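Local coordinates for DUF3856 domain-containing protein (Chlorobium tepidum, PDB 2HR2), which is of unknown function but folds as a TPR-like alpha-alpha superhelix, a scaffold that in relatives often serves to bind other proteins, at residues 73-77 and 111-117; 80-84 and 104-108; 101-105 and 131-135. One frame throughout, in Å; residues are numbered along the deposited sequence.

Contact 1: residues 73-77 and 111-117; sequences FDEAL and ALDGLGR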
ATOM      1  N   PHE A  73      -7.891 -11.047   2.138  1.00 60.54           N
ATOM      2  CA  PHE A  73      -7.766 -10.525   0.777  1.00 60.65           C
ATOM      3  C   PHE A  73      -8.869  -9.605   0.268  1.00 60.88           C
ATOM      4  O   PHE A  73      -8.587  -8.693  -0.515  1.00 61.08           O
ATOM      5  CB  PHE A  73      -7.554 -11.675  -0.209  1.00 60.17           C
ATOM      6  CG  PHE A  73      -6.322 -12.494   0.073  1.00 58.93           C
ATOM      7  CD1 PHE A  73      -5.059 -11.922  -0.007  1.00 58.83           C
ATOM      8  CD2 PHE A  73      -6.424 -13.843   0.394  1.00 58.64           C
ATOM      9  CE1 PHE A  73      -3.914 -12.672   0.241  1.00 57.88           C
ATOM     10  CE2 PHE A  73      -5.289 -14.603   0.640  1.00 58.89           C
ATOM     11  CZ  PHE A  73      -4.030 -14.016   0.563  1.00 57.86           C
ATOM     12  N   ASP A  74     -10.109  -9.833   0.685  1.00 61.27           N
ATOM     13  CA  ASP A  74     -11.198  -8.984   0.221  1.00 61.60           C
ATOM     14  C   ASP A  74     -10.984  -7.545   0.703  1.00 61.15           C
ATOM     15  O   ASP A  74     -11.040  -6.609  -0.093  1.00 60.70           O
ATOM     16  CB  ASP A  74     -12.550  -9.523   0.671  1.00 62.56           C
ATOM     17  CG  ASP A  74     -13.708  -8.950  -0.137  1.00 67.17           C
ATOM     18  OD1 ASP A  74     -13.469  -8.165  -1.085  1.00 73.39           O
ATOM     19  OD2 ASP A  74     -14.867  -9.299   0.169  1.00 75.38           O
ATOM     20  N   GLU A  75     -10.713  -7.376   1.995  1.00 61.15           N
ATOM     21  CA  GLU A  75     -10.459  -6.047   2.555  1.00 61.49           C
ATOM     22  C   GLU A  75      -9.176  -5.439   1.996  1.00 60.90           C
ATOM     23  O   GLU A  75      -9.095  -4.228   1.802  1.00 61.14           O
ATOM     24  CB  GLU A  75     -10.392  -6.099   4.083  1.00 61.74           C
ATOM     25  CG  GLU A  75     -11.700  -6.519   4.761  1.00 63.72           C
ATOM     26  CD  GLU A  75     -11.608  -6.554   6.288  1.00 64.45           C
ATOM     27  OE1 GLU A  75     -10.553  -6.163   6.849  1.00 69.03           O
ATOM     28  OE2 GLU A  75     -12.603  -6.971   6.928  1.00 72.35           O
ATOM     29  N   ALA A  76      -8.174  -6.280   1.751  1.00 60.69           N
ATOM     30  CA  ALA A  76      -6.899  -5.829   1.191  1.00 60.67           C
ATOM     31  C   ALA A  76      -7.089  -5.235  -0.200  1.00 60.53           C
ATOM     32  O   ALA A  76      -6.554  -4.164  -0.503  1.00 60.59           O
ATOM     33  CB  ALA A  76      -5.899  -6.980   1.139  1.00 60.44           C
ATOM     34  N   LEU A  77      -7.860  -5.928  -1.031  1.00 60.48           N
ATOM     35  CA  LEU A  77      -8.136  -5.478  -2.387  1.00 60.40           C
ATOM     36  C   LEU A  77      -8.773  -4.097  -2.395  1.00 60.73           C
ATOM     37  O   LEU A  77      -8.366  -3.231  -3.169  1.00 60.71           O
ATOM     38  CB  LEU A  77      -9.055  -6.481  -3.096  1.00 60.14           C
ATOM     39  CG  LEU A  77      -9.459  -6.177  -4.539  1.00 59.09           C
ATOM     40  CD1 LEU A  77      -8.244  -5.967  -5.418  1.00 59.66           C
ATOM     41  CD2 LEU A  77     -10.308  -7.307  -5.078  1.00 60.12           C
ATOM     42  N   ALA A 111      -3.836  -9.917  -3.507  1.00 60.43           N
ATOM     43  CA  ALA A 111      -5.240 -10.007  -3.125  1.00 60.55           C
ATOM     44  C   ALA A 111      -6.061 -10.717  -4.194  1.00 60.68           C
ATOM     45  O   ALA A 111      -6.831 -11.624  -3.885  1.00 60.64           O
ATOM     46  CB  ALA A 111      -5.806  -8.623  -2.848  1.00 60.98           C
ATOM     47  N   LEU A 112      -5.896 -10.299  -5.447  1.00 60.33           N
ATOM     48  CA  LEU A 112      -6.599 -10.924  -6.562  1.00 60.17           C
ATOM     49  C   LEU A 112      -6.257 -12.404  -6.652  1.00 60.18           C
ATOM     50  O   LEU A 112      -7.129 -13.234  -6.895  1.00 59.84           O
ATOM     51  CB  LEU A 112      -6.235 -10.241  -7.881  1.00 59.72           C
ATOM     52  CG  LEU A 112      -6.778  -8.828  -8.088  1.00 59.67           C
ATOM     53  CD1 LEU A 112      -6.061  -8.136  -9.236  1.00 58.96           C
ATOM     54  CD2 LEU A 112      -8.288  -8.853  -8.316  1.00 58.26           C
ATOM     55  N   ASP A 113      -4.984 -12.721  -6.443  1.00 60.44           N
ATOM     56  CA  ASP A 113      -4.510 -14.098  -6.492  1.00 60.65           C
ATOM     57  C   ASP A 113      -5.133 -14.905  -5.345  1.00 60.61           C
ATOM     58  O   ASP A 113      -5.610 -16.026  -5.550  1.00 60.70           O
ATOM     59  CB  ASP A 113      -2.985 -14.109  -6.412  1.00 60.88           C
ATOM     60  CG  ASP A 113      -2.379 -15.478  -6.670  1.00 62.44           C
ATOM     61  OD1 ASP A 113      -3.110 -16.410  -7.065  1.00 64.80           O
ATOM     62  OD2 ASP A 113      -1.147 -15.608  -6.488  1.00 64.89           O
ATOM     63  N   GLY A 114      -5.147 -14.317  -4.151  1.00 60.49           N
ATOM     64  CA  GLY A 114      -5.740 -14.952  -2.975  1.00 60.41           C
ATOM     65  C   GLY A 114      -7.238 -15.205  -3.090  1.00 60.41           C
ATOM     66  O   GLY A 114      -7.762 -16.126  -2.471  1.00 59.90           O
ATOM     67  N   LEU A 115      -7.925 -14.383  -3.881  1.00 60.41           N
ATOM     68  CA  LEU A 115      -9.361 -14.530  -4.116  1.00 59.95           C
ATOM     69  C   LEU A 115      -9.674 -15.475  -5.282  1.00 60.14           C
ATOM     70  O   LEU A 115     -10.837 -15.661  -5.632  1.00 60.14           O
ATOM     71  CB  LEU A 115      -9.988 -13.157  -4.383  1.00 59.57           C
ATOM     72  CG  LEU A 115      -9.960 -12.170  -3.211  1.00 59.48           C
ATOM     73  CD1 LEU A 115     -10.279 -10.766  -3.689  1.00 59.25           C
ATOM     74  CD2 LEU A 115     -10.914 -12.602  -2.105  1.00 58.67           C
ATOM     75  N   GLY A 116      -8.646 -16.071  -5.885  1.00 60.53           N
ATOM     76  CA  GLY A 116      -8.831 -17.000  -7.001  1.00 60.33           C
ATOM     77  C   GLY A 116      -9.061 -16.330  -8.344  1.00 60.13           C
ATOM     78  O   GLY A 116      -9.517 -16.975  -9.282  1.00 60.53           O
ATOM     79  N   ARG A 117      -8.735 -15.043  -8.438  1.00 60.25           N
ATOM     80  CA  ARG A 117      -8.892 -14.269  -9.666  1.00 60.20           C
ATOM     81  C   ARG A 117      -7.518 -14.118 -10.315  1.00 60.51           C
ATOM     82  O   ARG A 117      -6.986 -13.011 -10.443  1.00 60.82           O
ATOM     83  CB  ARG A 117      -9.524 -12.906  -9.353  1.00 59.96           C
ATOM     84  CG  ARG A 117     -10.982 -13.002  -8.895  1.00 60.34           C
ATOM     85  CD  ARG A 117     -11.467 -11.782  -8.095  1.00 60.55           C
ATOM     86  NE  ARG A 117     -11.460 -10.507  -8.821  1.00 61.04           N
ATOM     87  CZ  ARG A 117     -11.868  -9.342  -8.306  1.00 60.96           C
ATOM     88  NH1 ARG A 117     -12.323  -9.262  -7.054  1.00 61.27           N
ATOM     89  NH2 ARG A 117     -11.821  -8.238  -9.042  1.00 58.69           N
TER
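Leu-77 reaches across to Ala-111, Leu-112 and Leu-115. Its CB lies on the methyl of Ala-111, with Leu-77 CB to Ala-111 CB 3.9 Å. CG stands anti to the backbone N (chi1 180°), and this carries both methyls on toward the other segment. Leu-77 CD1 meets Leu-112 CD2 at 4.1 Å. CD2 of Leu-77 sits against Leu-115 CD1 at 3.7 Å and also touches NH1 of Arg-117, whose side chain crosses it at about a right angle. Leu-112 CD2 lies over one face of that guanidinium, toward its rim.

One turn earlier, Phe-73 lays a ring face on the backbone of Gly-114. Gly-114 CA is 3.8 Å from the centroid of the Phe-73 ring and 18° off its normal, a CH-pi contact. Phe-73 CB packs on Leu-115 CG at 3.9 Å. An alanine in place of Phe-73 would probably leave Gly-114 CA without its aromatic cover and open a gap beside the helix end.

Between these two, Ala-111 CB lies beside Phe-73 O, 3.6 Å away, and the helices come close, with Phe-73 CA to Ala-111 CA 4.7 Å. Helix 97-114 then closes in a Schellman motif with Gly-116 at positive phi, and Arg-117 is the N-cap residue of helix 118-134. A pair of neighbouring helices joined this way is consistent with the TPR-like alpha-alpha superhelix.

Contact 2: residues 80-84 and 104-108; sequences ADKAL and AVYSR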
ATOM      1  N   ALA A  80      -6.220  -1.400  -1.317  1.00 60.91           N
ATOM      2  CA  ALA A  80      -5.266  -1.149  -2.396  1.00 60.73           C
ATOM      3  C   ALA A  80      -5.901  -0.313  -3.515  1.00 60.82           C
ATOM      4  O   ALA A  80      -5.266   0.598  -4.041  1.00 61.11           O
ATOM      5  CB  ALA A  80      -4.723  -2.452  -2.943  1.00 60.53           C
ATOM      6  N   ASP A  81      -7.151  -0.610  -3.870  1.00 60.73           N
ATOM      7  CA  ASP A  81      -7.850   0.159  -4.904  1.00 60.93           C
ATOM      8  C   ASP A  81      -7.993   1.629  -4.521  1.00 60.73           C
ATOM      9  O   ASP A  81      -7.855   2.501  -5.378  1.00 60.62           O
ATOM     10  CB  ASP A  81      -9.236  -0.431  -5.202  1.00 61.07           C
ATOM     11  CG  ASP A  81      -9.168  -1.764  -5.928  1.00 62.86           C
ATOM     12  OD1 ASP A  81      -8.097  -2.093  -6.481  1.00 63.24           O
ATOM     13  OD2 ASP A  81     -10.195  -2.476  -5.960  1.00 65.80           O
ATOM     14  N   LYS A  82      -8.275   1.903  -3.247  1.00 60.90           N
ATOM     15  CA  LYS A  82      -8.395   3.285  -2.780  1.00 61.03           C
ATOM     16  C   LYS A  82      -7.051   4.015  -2.870  1.00 60.59           C
ATOM     17  O   LYS A  82      -7.011   5.202  -3.187  1.00 60.68           O
ATOM     18  CB  LYS A  82      -9.024   3.370  -1.377  1.00 60.84           C
ATOM     19  CG  LYS A  82     -10.538   3.065  -1.379  1.00 61.17           C
ATOM     20  CD  LYS A  82     -11.219   3.366  -0.048  1.00 60.85           C
ATOM     21  N   ALA A  83      -5.954   3.308  -2.625  1.00 60.33           N
ATOM     22  CA  ALA A  83      -4.625   3.906  -2.751  1.00 60.78           C
ATOM     23  C   ALA A  83      -4.282   4.160  -4.218  1.00 60.70           C
ATOM     24  O   ALA A  83      -3.762   5.220  -4.569  1.00 60.65           O
ATOM     25  CB  ALA A  83      -3.573   3.014  -2.117  1.00 61.17           C
ATOM     26  N   LEU A  84      -4.587   3.186  -5.070  1.00 60.64           N
ATOM     27  CA  LEU A  84      -4.304   3.290  -6.497  1.00 60.49           C
ATOM     28  C   LEU A  84      -5.141   4.358  -7.199  1.00 60.20           C
ATOM     29  O   LEU A  84      -4.699   4.924  -8.200  1.00 60.16           O
ATOM     30  CB  LEU A  84      -4.482   1.928  -7.167  1.00 60.24           C
ATOM     31  CG  LEU A  84      -3.481   0.862  -6.709  1.00 61.29           C
ATOM     32  CD1 LEU A  84      -3.907  -0.524  -7.167  1.00 61.91           C
ATOM     33  CD2 LEU A  84      -2.069   1.178  -7.190  1.00 62.30           C
ATOM     34  N   ALA A 104       1.245  -0.897  -3.301  1.00 60.50           N
ATOM     35  CA  ALA A 104      -0.196  -1.024  -3.516  1.00 60.70           C
ATOM     36  C   ALA A 104      -0.533  -1.927  -4.701  1.00 60.73           C
ATOM     37  O   ALA A 104      -1.494  -2.693  -4.643  1.00 60.87           O
ATOM     38  CB  ALA A 104      -0.819   0.347  -3.707  1.00 60.81           C
ATOM     39  N   VAL A 105       0.255  -1.831  -5.767  1.00 60.50           N
ATOM     40  CA  VAL A 105       0.054  -2.661  -6.956  1.00 60.38           C
ATOM     41  C   VAL A 105       0.351  -4.121  -6.603  1.00 60.39           C
ATOM     42  O   VAL A 105      -0.365  -5.026  -7.030  1.00 60.06           O
ATOM     43  CB  VAL A 105       0.938  -2.173  -8.139  1.00 59.98           C
ATOM     44  CG1 VAL A 105       0.810  -3.075  -9.354  1.00 60.64           C
ATOM     45  CG2 VAL A 105       0.560  -0.762  -8.534  1.00 59.13           C
ATOM     46  N   TYR A 106       1.402  -4.333  -5.814  1.00 60.29           N
ATOM     47  CA  TYR A 106       1.790  -5.663  -5.366  1.00 60.26           C
ATOM     48  C   TYR A 106       0.721  -6.256  -4.460  1.00 60.47           C
ATOM     49  O   TYR A 106       0.349  -7.413  -4.629  1.00 60.92           O
ATOM     50  CB  TYR A 106       3.133  -5.583  -4.652  1.00 60.10           C
ATOM     51  CG  TYR A 106       3.681  -6.908  -4.181  1.00 60.26           C
ATOM     52  CD1 TYR A 106       4.068  -7.883  -5.095  1.00 60.84           C
ATOM     53  CD2 TYR A 106       3.862  -7.164  -2.827  1.00 57.85           C
ATOM     54  CE1 TYR A 106       4.592  -9.092  -4.669  1.00 59.95           C
ATOM     55  CE2 TYR A 106       4.377  -8.363  -2.398  1.00 59.53           C
ATOM     56  CZ  TYR A 106       4.744  -9.325  -3.319  1.00 59.43           C
ATOM     57  OH  TYR A 106       5.272 -10.518  -2.880  1.00 58.78           O
ATOM     58  N   SER A 107       0.220  -5.462  -3.516  1.00 60.42           N
ATOM     59  CA  SER A 107      -0.861  -5.903  -2.632  1.00 60.54           C
ATOM     60  C   SER A 107      -2.098  -6.308  -3.437  1.00 60.42           C
ATOM     61  O   SER A 107      -2.748  -7.307  -3.125  1.00 60.27           O
ATOM     62  CB  SER A 107      -1.244  -4.796  -1.638  1.00 60.56           C
ATOM     63  OG  SER A 107      -0.207  -4.513  -0.714  1.00 60.36           O
ATOM     64  N   ARG A 108      -2.418  -5.529  -4.469  1.00 60.44           N
ATOM     65  CA  ARG A 108      -3.562  -5.819  -5.316  1.00 60.46           C
ATOM     66  C   ARG A 108      -3.386  -7.150  -6.029  1.00 60.70           C
ATOM     67  O   ARG A 108      -4.336  -7.926  -6.134  1.00 60.59           O
ATOM     68  CB  ARG A 108      -3.782  -4.706  -6.339  1.00 60.85           C
ATOM     69  CG  ARG A 108      -5.020  -4.924  -7.189  1.00 60.07           C
ATOM     70  CD  ARG A 108      -5.453  -3.671  -7.907  1.00 60.45           C
ATOM     71  NE  ARG A 108      -6.807  -3.840  -8.427  1.00 60.23           N
ATOM     72  CZ  ARG A 108      -7.112  -4.394  -9.593  1.00 58.64           C
ATOM     73  NH1 ARG A 108      -6.178  -4.870 -10.404  1.00 62.10           N
ATOM     74  NH2 ARG A 108      -8.383  -4.487  -9.940  1.00 62.03           N
TER
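Asp-81 OD1 accepts a hydrogen bond from Arg-108 NE at 2.9 Å, part of a salt bridge between the two helices. The oxygen offers its syn lone pair. It lies near the guanidinium plane, at the edge, and the bond is moderately bent, with an N-H...O angle of 143°. The carboxylate and guanidinium planes are turned 41° apart, so the two groups do not pair flat. Arg-108 starts with CG anti to the backbone N and stays extended to NE, which carries NE out to Asp-81 OD1. Its NH1 also has a long, weak ion pair with Glu-124 of helix 118-134.

Leu-84 packs beside the bridge. Its CD1 touches Arg-108 CD at 3.6 Å, so the aliphatic part of the arginine is packed as well as its charged end. Leu-84 CD2 meets Val-105 CG2 at 3.5 Å and Ala-104 CB at 3.8 Å.

Alanines keep the backbones close. Ala-80 CB rests on the carbonyl O of Ala-104 at 3.7 Å, and Ala-83 CB faces Ala-104 CB at 4.2 Å. Ala-80 and Ser-107 also touch Ala-64 of helix 52-69. The Ser-107 hydroxyl is hydrogen-bonded to the carbonyl O of Ser-103.

The axes of segments 80-84 and 104-108 approach to 9.1 Å, with 147° between their N-to-C directions. Small residues between roughly antiparallel helices, with helix 52-69 alongside, are consistent with the TPR-like alpha-alpha superhelix.

Contact 3: residues 101-105 and 131-135; sequences WISAV and MIEER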
ATOM      1  N   TRP A 101       3.439   3.292  -4.090  1.00 60.26           N
ATOM      2  CA  TRP A 101       2.647   3.012  -5.289  1.00 60.17           C
ATOM      3  C   TRP A 101       2.879   1.543  -5.652  1.00 60.69           C
ATOM      4  O   TRP A 101       1.928   0.776  -5.792  1.00 60.36           O
ATOM      5  CB  TRP A 101       3.096   3.894  -6.458  1.00 59.81           C
ATOM      6  CG  TRP A 101       2.183   3.913  -7.667  1.00 59.18           C
ATOM      7  CD1 TRP A 101       1.168   3.044  -7.967  1.00 59.09           C
ATOM      8  CD2 TRP A 101       2.297   4.789  -8.796  1.00 58.80           C
ATOM      9  NE1 TRP A 101       0.603   3.374  -9.175  1.00 59.42           N
ATOM     10  CE2 TRP A 101       1.285   4.432  -9.709  1.00 58.03           C
ATOM     11  CE3 TRP A 101       3.143   5.861  -9.109  1.00 59.69           C
ATOM     12  CZ2 TRP A 101       1.095   5.101 -10.911  1.00 58.11           C
ATOM     13  CZ3 TRP A 101       2.952   6.528 -10.304  1.00 59.23           C
ATOM     14  CH2 TRP A 101       1.937   6.145 -11.191  1.00 59.65           C
ATOM     15  N   ILE A 102       4.152   1.167  -5.784  1.00 60.82           N
ATOM     16  CA  ILE A 102       4.542  -0.199  -6.131  1.00 60.58           C
ATOM     17  C   ILE A 102       3.970  -1.191  -5.119  1.00 60.80           C
ATOM     18  O   ILE A 102       3.466  -2.249  -5.498  1.00 61.34           O
ATOM     19  CB  ILE A 102       6.090  -0.344  -6.235  1.00 60.36           C
ATOM     20  CG1 ILE A 102       6.616   0.446  -7.439  1.00 60.61           C
ATOM     21  CG2 ILE A 102       6.496  -1.821  -6.387  1.00 60.59           C
ATOM     22  CD1 ILE A 102       8.121   0.509  -7.545  1.00 60.54           C
ATOM     23  N   SER A 103       4.043  -0.836  -3.842  1.00 60.63           N
ATOM     24  CA  SER A 103       3.496  -1.662  -2.770  1.00 60.43           C
ATOM     25  C   SER A 103       2.003  -1.939  -2.971  1.00 60.34           C
ATOM     26  O   SER A 103       1.552  -3.072  -2.823  1.00 60.37           O
ATOM     27  CB  SER A 103       3.720  -0.968  -1.419  1.00 59.75           C
ATOM     28  OG  SER A 103       3.051  -1.642  -0.364  1.00 61.47           O
ATOM     29  N   ALA A 104       1.245  -0.897  -3.301  1.00 60.50           N
ATOM     30  CA  ALA A 104      -0.196  -1.024  -3.516  1.00 60.70           C
ATOM     31  C   ALA A 104      -0.533  -1.927  -4.701  1.00 60.73           C
ATOM     32  O   ALA A 104      -1.494  -2.693  -4.643  1.00 60.87           O
ATOM     33  CB  ALA A 104      -0.819   0.347  -3.707  1.00 60.81           C
ATOM     34  N   VAL A 105       0.255  -1.831  -5.767  1.00 60.50           N
ATOM     35  CA  VAL A 105       0.054  -2.661  -6.956  1.00 60.38           C
ATOM     36  C   VAL A 105       0.351  -4.121  -6.603  1.00 60.39           C
ATOM     37  O   VAL A 105      -0.365  -5.026  -7.030  1.00 60.06           O
ATOM     38  CB  VAL A 105       0.938  -2.173  -8.139  1.00 59.98           C
ATOM     39  CG1 VAL A 105       0.810  -3.075  -9.354  1.00 60.64           C
ATOM     40  CG2 VAL A 105       0.560  -0.762  -8.534  1.00 59.13           C
HETATM   41  N   MSE A 131       7.268  -1.640 -13.169  1.00 60.37           N
HETATM   42  CA  MSE A 131       7.462  -0.422 -12.373  1.00 60.38           C
HETATM   43  C   MSE A 131       8.805  -0.396 -11.652  1.00 60.53           C
HETATM   44  O   MSE A 131       9.425   0.657 -11.537  1.00 60.96           O
HETATM   45  CB  MSE A 131       6.324  -0.236 -11.372  1.00 60.17           C
HETATM   46  CG  MSE A 131       5.005   0.105 -12.038  1.00 60.51           C
HETATM   47 SE   MSE A 131       3.505   0.028 -10.822  0.75 58.89          SE
HETATM   48  CE  MSE A 131       3.939   1.529  -9.665  1.00 63.18           C
ATOM     49  N   ILE A 132       9.246  -1.553 -11.167  1.00 60.50           N
ATOM     50  CA  ILE A 132      10.542  -1.661 -10.499  1.00 60.38           C
ATOM     51  C   ILE A 132      11.664  -1.324 -11.489  1.00 60.66           C
ATOM     52  O   ILE A 132      12.627  -0.637 -11.129  1.00 60.74           O
ATOM     53  CB  ILE A 132      10.747  -3.062  -9.877  1.00 59.88           C
ATOM     54  CG1 ILE A 132       9.804  -3.242  -8.688  1.00 59.64           C
ATOM     55  CG2 ILE A 132      12.189  -3.249  -9.398  1.00 60.71           C
ATOM     56  CD1 ILE A 132       9.705  -4.660  -8.185  1.00 61.30           C
ATOM     57  N   GLU A 133      11.544  -1.809 -12.724  1.00 60.67           N
ATOM     58  CA  GLU A 133      12.528  -1.495 -13.759  1.00 61.09           C
ATOM     59  C   GLU A 133      12.524  -0.007 -14.061  1.00 61.13           C
ATOM     60  O   GLU A 133      13.571   0.635 -14.086  1.00 61.58           O
ATOM     61  CB  GLU A 133      12.219  -2.209 -15.067  1.00 61.27           C
ATOM     62  CG  GLU A 133      12.395  -3.691 -15.057  1.00 62.12           C
ATOM     63  CD  GLU A 133      11.958  -4.289 -16.365  1.00 63.65           C
ATOM     64  OE1 GLU A 133      11.057  -5.151 -16.340  1.00 68.28           O
ATOM     65  OE2 GLU A 133      12.470  -3.859 -17.423  1.00 64.80           O
ATOM     66  N   GLU A 134      11.324   0.517 -14.294  1.00 61.31           N
ATOM     67  CA  GLU A 134      11.115   1.912 -14.660  1.00 62.06           C
ATOM     68  C   GLU A 134      11.613   2.889 -13.601  1.00 60.86           C
ATOM     69  O   GLU A 134      12.181   3.924 -13.930  1.00 60.80           O
ATOM     70  CB  GLU A 134       9.617   2.141 -14.903  1.00 62.36           C
ATOM     71  CG  GLU A 134       9.281   3.380 -15.722  1.00 66.11           C
ATOM     72  CD  GLU A 134       7.782   3.537 -15.979  1.00 66.01           C
ATOM     73  OE1 GLU A 134       6.965   2.907 -15.269  1.00 71.47           O
ATOM     74  OE2 GLU A 134       7.422   4.302 -16.901  1.00 73.27           O
ATOM     75  N   ARG A 135      11.406   2.552 -12.334  1.00 60.73           N
ATOM     76  CA  ARG A 135      11.795   3.430 -11.242  1.00 60.98           C
ATOM     77  C   ARG A 135      13.310   3.593 -11.102  1.00 61.03           C
ATOM     78  O   ARG A 135      14.038   2.608 -10.957  1.00 61.40           O
ATOM     79  CB  ARG A 135      11.189   2.935  -9.921  1.00 61.05           C
ATOM     80  CG  ARG A 135      11.396   3.893  -8.750  1.00 61.78           C
ATOM     81  CD  ARG A 135      10.614   3.492  -7.504  1.00 62.01           C
ATOM     82  NE  ARG A 135      10.635   4.571  -6.513  1.00 64.83           N
ATOM     83  CZ  ARG A 135      11.654   4.846  -5.702  1.00 65.55           C
ATOM     84  NH1 ARG A 135      12.758   4.124  -5.720  1.00 70.46           N
ATOM     85  NH2 ARG A 135      11.572   5.858  -4.857  1.00 67.11           N
TER
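Helix 97-114 packs here against the C-terminal end of helix 118-134, and the main element is a Met-aromatic contact between Met-131 and Trp-101. Met-131 is selenomethionine. Its CE lies over one face of the indole, 3.5 Å from the centroid of the Trp-101 five-membered ring and 10° off the normal. This is a CH-pi contact. Met-131 SE stands farther back above the same ring, at 4.9 Å from that centroid. The chain is bent at chi3 (67°), and the bend turns CE toward the indole.

The rest of the Met-131 side chain is also packed. Ile-102 CG1 meets Met-131 CE at 3.6 Å, and the two side chains run alongside each other in opposite senses. Val-105 CG2 touches Met-131 SE at 3.8 Å. In this TPR-like alpha-alpha superhelix, helix 97-114 packs on both helix 73-90 and helix 118-134. Trp-101 also meets the ring of Phe-87, the two planes at about 15°.

Ile-102 carries the contact on past Met-131. Its CD1 reaches Arg-135 CD at 3.9 Å and, more loosely, Ile-132 CG1 at 4.3 Å. Arg-135 is the first residue to leave helical geometry. Its side chain is extended from CG to NE, and it passes Ile-102 CD1 on the way to the loop before helix 97-114. There NH2 of Arg-135 is hydrogen-bonded to the carbonyl O of Gln-95, while NE has a weak bond to the carbonyl O of Leu-93.

From the N terminus, residues 73-77 come first, at the start of helix 73-90, and residues 80-84 follow on the same helix. The chain turns into helix 97-114, and 104-108 pairs back with 80-84, closing the shorter loop of contact 2. Contact 1 closes later, at 111-117, and encloses contact 2. Contact 3 starts at 101-105, before contact 1 is complete, and ends at 131-135, so contacts 1 and 3 cross. Contacts 2 and 3 share Ala-104 and Val-105 and touch through Leu-84 and Trp-101. Contacts 1 and 2 touch through Leu-77 and Arg-108. Helix 97-114 thereby joins helix 73-90 to helix 118-134.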